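Local coordinates for protein putative acetyltransferase Sthe_0691 (Sphaerobacter thermophilus, PDB 3SHP) that is a putative acetyltransferase, probably transferring an acetyl group from acetyl-CoA to an acceptor that has not been identified, at residues V110-R114 against D115-L119; I64-R67 against S68-A71. All coordinates share one frame; numbering follows the deposited sequence.

Contact 1 (V110-R114 against D115-L119)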
loop_
_atom_site.group_PDB
_atom_site.type_symbol
_atom_site.label_atom_id
_atom_site.label_comp_id
_atom_site.label_asym_id
_atom_site.label_seq_id
_atom_site.Cartn_x
_atom_site.Cartn_y
_atom_site.Cartn_z
ATOM N N VAL A 110 -14.895 -10.813 -33.801
ATOM C CA VAL A 110 -13.865 -11.047 -34.837
ATOM C C VAL A 110 -14.344 -10.801 -36.279
ATOM O O VAL A 110 -13.707 -10.040 -37.028
ATOM C CB VAL A 110 -13.149 -12.430 -34.675
ATOM C CG1 VAL A 110 -12.198 -12.717 -35.883
ATOM C CG2 VAL A 110 -12.352 -12.450 -33.397
ATOM N N PRO A 111 -15.482 -11.398 -36.679
ATOM C CA PRO A 111 -15.879 -11.143 -38.066
ATOM C C PRO A 111 -16.152 -9.656 -38.323
ATOM O O PRO A 111 -15.866 -9.165 -39.436
ATOM C CB PRO A 111 -17.179 -11.949 -38.231
ATOM C CG PRO A 111 -17.188 -12.928 -37.092
ATOM C CD PRO A 111 -16.469 -12.230 -35.967
ATOM N N TRP A 112 -16.707 -8.960 -37.323
ATOM C CA TRP A 112 -16.911 -7.511 -37.396
ATOM C C TRP A 112 -15.565 -6.780 -37.602
ATOM O O TRP A 112 -15.467 -5.865 -38.430
ATOM C CB TRP A 112 -17.652 -6.977 -36.158
ATOM C CG TRP A 112 -17.632 -5.481 -36.052
ATOM C CD1 TRP A 112 -18.280 -4.593 -36.864
ATOM C CD2 TRP A 112 -16.916 -4.685 -35.089
ATOM N NE1 TRP A 112 -18.010 -3.303 -36.475
ATOM C CE2 TRP A 112 -17.178 -3.328 -35.389
ATOM C CE3 TRP A 112 -16.083 -4.986 -34.002
ATOM C CZ2 TRP A 112 -16.636 -2.267 -34.638
ATOM C CZ3 TRP A 112 -15.537 -3.927 -33.261
ATOM C CH2 TRP A 112 -15.807 -2.585 -33.601
ATOM N N LEU A 113 -14.545 -7.200 -36.858
ATOM C CA LEU A 113 -13.212 -6.608 -36.957
ATOM C C LEU A 113 -12.582 -6.809 -38.345
ATOM O O LEU A 113 -11.998 -5.872 -38.903
ATOM C CB LEU A 113 -12.279 -7.138 -35.846
ATOM C CG LEU A 113 -12.385 -6.512 -34.442
ATOM C CD1 LEU A 113 -11.344 -7.109 -33.485
ATOM C CD2 LEU A 113 -12.254 -4.987 -34.440
ATOM N N ARG A 114 -12.709 -8.016 -38.899
ATOM C CA ARG A 114 -12.179 -8.306 -40.237
ATOM C C ARG A 114 -12.895 -7.527 -41.334
ATOM O O ARG A 114 -12.244 -7.007 -42.236
ATOM C CB ARG A 114 -12.233 -9.800 -40.569
ATOM C CG ARG A 114 -11.365 -10.736 -39.686
ATOM C CD ARG A 114 -11.390 -12.151 -40.315
ATOM N NE ARG A 114 -10.754 -13.236 -39.553
ATOM C CZ ARG A 114 -9.470 -13.594 -39.648
ATOM N NH1 ARG A 114 -9.040 -14.627 -38.952
ATOM N NH2 ARG A 114 -8.613 -12.930 -40.423
ATOM N N ASP A 115 -14.222 -7.438 -41.257
ATOM C CA ASP A 115 -15.013 -6.811 -42.326
ATOM C C ASP A 115 -15.057 -5.282 -42.285
ATOM O O ASP A 115 -14.900 -4.622 -43.316
ATOM C CB ASP A 115 -16.462 -7.316 -42.337
ATOM C CG ASP A 115 -16.580 -8.814 -42.572
ATOM O OD1 ASP A 115 -15.626 -9.425 -43.085
ATOM O OD2 ASP A 115 -17.647 -9.378 -42.239
ATOM N N GLU A 116 -15.321 -4.717 -41.112
ATOM C CA GLU A 116 -15.653 -3.289 -41.042
ATOM C C GLU A 116 -14.425 -2.371 -40.950
ATOM O O GLU A 116 -14.556 -1.140 -40.839
ATOM C CB GLU A 116 -16.659 -3.028 -39.910
ATOM C CG GLU A 116 -18.089 -3.422 -40.275
ATOM C CD GLU A 116 -18.551 -2.772 -41.583
ATOM O OE1 GLU A 116 -18.907 -1.568 -41.563
ATOM O OE2 GLU A 116 -18.550 -3.464 -42.632
ATOM N N HIS A 117 -13.239 -2.976 -41.013
ATOM C CA HIS A 117 -12.001 -2.251 -40.791
ATOM C C HIS A 117 -10.923 -2.782 -41.726
ATOM O O HIS A 117 -11.049 -3.890 -42.278
ATOM C CB HIS A 117 -11.560 -2.378 -39.331
ATOM C CG HIS A 117 -12.625 -2.018 -38.334
ATOM N ND1 HIS A 117 -12.766 -0.747 -37.816
ATOM C CD2 HIS A 117 -13.596 -2.768 -37.760
ATOM C CE1 HIS A 117 -13.782 -0.729 -36.969
ATOM N NE2 HIS A 117 -14.303 -1.943 -36.920
ATOM N N GLU A 118 -9.867 -1.990 -41.912
ATOM C CA GLU A 118 -8.786 -2.371 -42.827
ATOM C C GLU A 118 -7.518 -2.849 -42.113
ATOM O O GLU A 118 -6.483 -2.180 -42.103
ATOM C CB GLU A 118 -8.520 -1.256 -43.833
ATOM C CG GLU A 118 -9.695 -1.075 -44.798
ATOM C CD GLU A 118 -9.970 -2.327 -45.655
ATOM O OE1 GLU A 118 -10.554 -2.161 -46.745
ATOM O OE2 GLU A 118 -9.590 -3.467 -45.249
ATOM N N LEU A 119 -7.610 -4.043 -41.548
ATOM C CA LEU A 119 -6.600 -4.527 -40.626
ATOM C C LEU A 119 -5.699 -5.539 -41.285
ATOM O O LEU A 119 -6.156 -6.374 -42.066
ATOM C CB LEU A 119 -7.267 -5.171 -39.421
ATOM C CG LEU A 119 -8.250 -4.297 -38.673
ATOM C CD1 LEU A 119 -8.923 -5.169 -37.623
ATOM C CD2 LEU A 119 -7.555 -3.091 -38.033
HETATM O O HOH W 1 -11.822 -5.107 -44.227
#
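Two backbone bonds link the last turn of the helix to the turn before it: Asp115 N donates to Pro111 O at 3.0 Å, and Glu116 N donates to Trp112 O at 2.9 Å, the straighter of the two at 163°. Beyond them the chain leaves the helical path, and His117 O comes within 3.3 Å of Arg114 O, although these two acceptors do not bond to each other. Turning out of the helix brings the imidazole of His117 back over the indole of Trp112. The pair is edge-to-face, with planes at 88°: His117 NE2 stands above one face of the indole, toward its rim, 3.3 Å from Trp112 CZ2. Trp112 CG lies opposite its own backbone N (chi1 168°), which carries the indole alongside the C-terminal turn beneath that imidazole. All this happens at the end of helix 98-116, the connection of a beta-alpha-beta unit that joins the parallel strands 84-91 and 121-127, consistent with a GNAT-type acetyltransferase fold. Glu116 bends at chi2 and crosses the indole at about a right angle, its CG 3.6 Å from Trp112 CD1. Replacing Trp112 with alanine would probably open a gap beside Ile78 and take the indole face from the His117 edge, so that the imidazole is less firmly held. Deeper in, Leu119 CD1 reaches Leu113 O at 3.4 Å and packs more loosely on Leu113 CB, while both leucines rest on Phe80 of strand 72-80, whose ring also stacks with His117.

Contact 2 (I64-R67 against S68-A71)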
loop_
_atom_site.group_PDB
_atom_site.type_symbol
_atom_site.label_atom_id
_atom_site.label_comp_id
_atom_site.label_asym_id
_atom_site.label_seq_id
_atom_site.Cartn_x
_atom_site.Cartn_y
_atom_site.Cartn_z
ATOM N N ILE A 64 -20.536 -6.393 -23.143
ATOM C CA ILE A 64 -21.099 -7.689 -23.507
ATOM C C ILE A 64 -22.372 -7.826 -22.671
ATOM O O ILE A 64 -22.324 -7.749 -21.433
ATOM C CB ILE A 64 -20.126 -8.819 -23.214
ATOM C CG1 ILE A 64 -18.793 -8.590 -23.961
ATOM C CG2 ILE A 64 -20.767 -10.200 -23.525
ATOM C CD1 ILE A 64 -17.650 -9.530 -23.480
ATOM N N VAL A 65 -23.511 -7.991 -23.337
ATOM C CA VAL A 65 -24.799 -7.884 -22.658
ATOM C C VAL A 65 -25.544 -9.197 -22.786
ATOM O O VAL A 65 -25.740 -9.700 -23.888
ATOM C CB VAL A 65 -25.668 -6.713 -23.238
ATOM C CG1 VAL A 65 -26.997 -6.587 -22.504
ATOM C CG2 VAL A 65 -24.912 -5.367 -23.230
ATOM N N ARG A 66 -25.952 -9.766 -21.651
ATOM C CA ARG A 66 -26.728 -10.992 -21.686
ATOM C C ARG A 66 -28.141 -10.675 -22.102
ATOM O O ARG A 66 -28.820 -9.877 -21.463
ATOM C CB ARG A 66 -26.715 -11.719 -20.339
ATOM C CG ARG A 66 -27.306 -13.114 -20.401
ATOM C CD ARG A 66 -27.001 -13.918 -19.160
ATOM N NE ARG A 66 -27.290 -13.192 -17.914
ATOM C CZ ARG A 66 -26.776 -13.507 -16.729
ATOM N NH1 ARG A 66 -27.100 -12.791 -15.662
ATOM N NH2 ARG A 66 -25.960 -14.546 -16.608
ATOM N N ARG A 67 -28.565 -11.313 -23.192
ATOM C CA ARG A 67 -29.886 -11.131 -23.770
ATOM C C ARG A 67 -31.054 -11.449 -22.806
ATOM O O ARG A 67 -31.978 -10.643 -22.681
ATOM C CB ARG A 67 -30.008 -11.959 -25.073
ATOM C CG ARG A 67 -28.962 -11.539 -26.190
ATOM C CD ARG A 67 -29.092 -12.341 -27.471
ATOM N NE ARG A 67 -30.490 -12.443 -27.881
ATOM C CZ ARG A 67 -30.984 -13.370 -28.704
ATOM N NH1 ARG A 67 -30.193 -14.292 -29.249
ATOM N NH2 ARG A 67 -32.288 -13.370 -28.992
ATOM N N SER A 68 -31.009 -12.590 -22.117
ATOM C CA SER A 68 -32.149 -12.985 -21.247
ATOM C C SER A 68 -32.529 -11.907 -20.230
ATOM O O SER A 68 -33.707 -11.648 -20.031
ATOM C CB SER A 68 -31.910 -14.324 -20.549
ATOM O OG SER A 68 -30.704 -14.286 -19.789
ATOM N N ASP A 69 -31.552 -11.235 -19.627
ATOM C CA ASP A 69 -31.873 -10.239 -18.579
ATOM C C ASP A 69 -31.293 -8.843 -18.791
ATOM O O ASP A 69 -31.469 -7.972 -17.937
ATOM C CB ASP A 69 -31.483 -10.762 -17.170
ATOM C CG ASP A 69 -29.984 -11.043 -17.032
ATOM O OD1 ASP A 69 -29.254 -10.931 -18.038
ATOM O OD2 ASP A 69 -29.521 -11.380 -15.914
ATOM N N GLU A 70 -30.590 -8.638 -19.907
ATOM C CA GLU A 70 -29.983 -7.338 -20.229
ATOM C C GLU A 70 -28.843 -6.938 -19.305
ATOM O O GLU A 70 -28.457 -5.764 -19.265
ATOM C CB GLU A 70 -31.035 -6.225 -20.265
ATOM C CG GLU A 70 -32.035 -6.368 -21.407
ATOM C CD GLU A 70 -31.390 -6.067 -22.743
ATOM O OE1 GLU A 70 -30.517 -5.183 -22.775
ATOM O OE2 GLU A 70 -31.745 -6.705 -23.754
ATOM N N ALA A 71 -28.294 -7.903 -18.573
ATOM C CA ALA A 71 -27.194 -7.633 -17.663
ATOM C C ALA A 71 -25.900 -7.461 -18.445
ATOM O O ALA A 71 -25.614 -8.216 -19.385
ATOM C CB ALA A 71 -27.053 -8.766 -16.673
#
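Arg66 lays its side chain across the carboxylate of Asp69 and pairs with it through NE and NH1, each taking one oxygen. The NE bond to Asp69 OD1, 3.0 Å, is almost straight at 176° and lies in the guanidinium plane, although it meets the oxygen from above the carboxylate plane. The second bond, from Arg66 NH1 to Asp69 OD2 at 2.8 Å, arrives on the syn side. With the two planes 48° apart, the salt bridge is twisted rather than flat. Arg66 runs extended as far as CD and then bends (chi3 49°), a turn that sets NE and NH1 against the acid; on the way its CG passes 3.6 Å from Ser68 OG. Asp69 CG is tucked between its own N and C, folded back over the loop. There OD1 also accepts from Ala71 N at 3.2 Å, closing an Asx turn; its two donors come from opposite faces of the carboxylate plane, so the acid is fixed by both the arginine and the backbone. Arg66 N donates to Ala71 O at 2.8 Å, the backbone bond that pairs the strand end with the returning chain, while the return bond from Glu70 N to Arg66 O is weak and bent. Glu70, with a positive phi, turns the chain back toward the strand, and Val65 CG1 packs 3.6 Å from Glu70 O. The segments form the hairpin connection between antiparallel strands 58-66 and 72-80. Strand 14-18 pairs with the other edge of strand 58-66, and from the loop Glu70 OE1 hydrogen-bonds Tyr15 OH of that strand; Arg66 rests on Val73, and its NH2 forms a salt bridge with Glu21 of a second subunit.

In the fold
Contacts 1 and 2 both lie where a regular element gives way to a loop, but on separate parts of the fold, their centres about 24 Å apart and their nearest atoms about 11 Å. Contact 1 ends the helix of the crossover and is mainly a surface contact, though Leu113 is buried against the sheet; beyond the helical backbone bonds it relies on aromatic and apolar packing. Contact 2 closes the hairpin at the end of strand 58-66, is partly buried, and relies on charge and an Asx turn, with one arginine reaching into a subunit interface. Strand 72-80 connects them: it begins just after contact 2 and carries Ile78 and Phe80, which pack against contact 1.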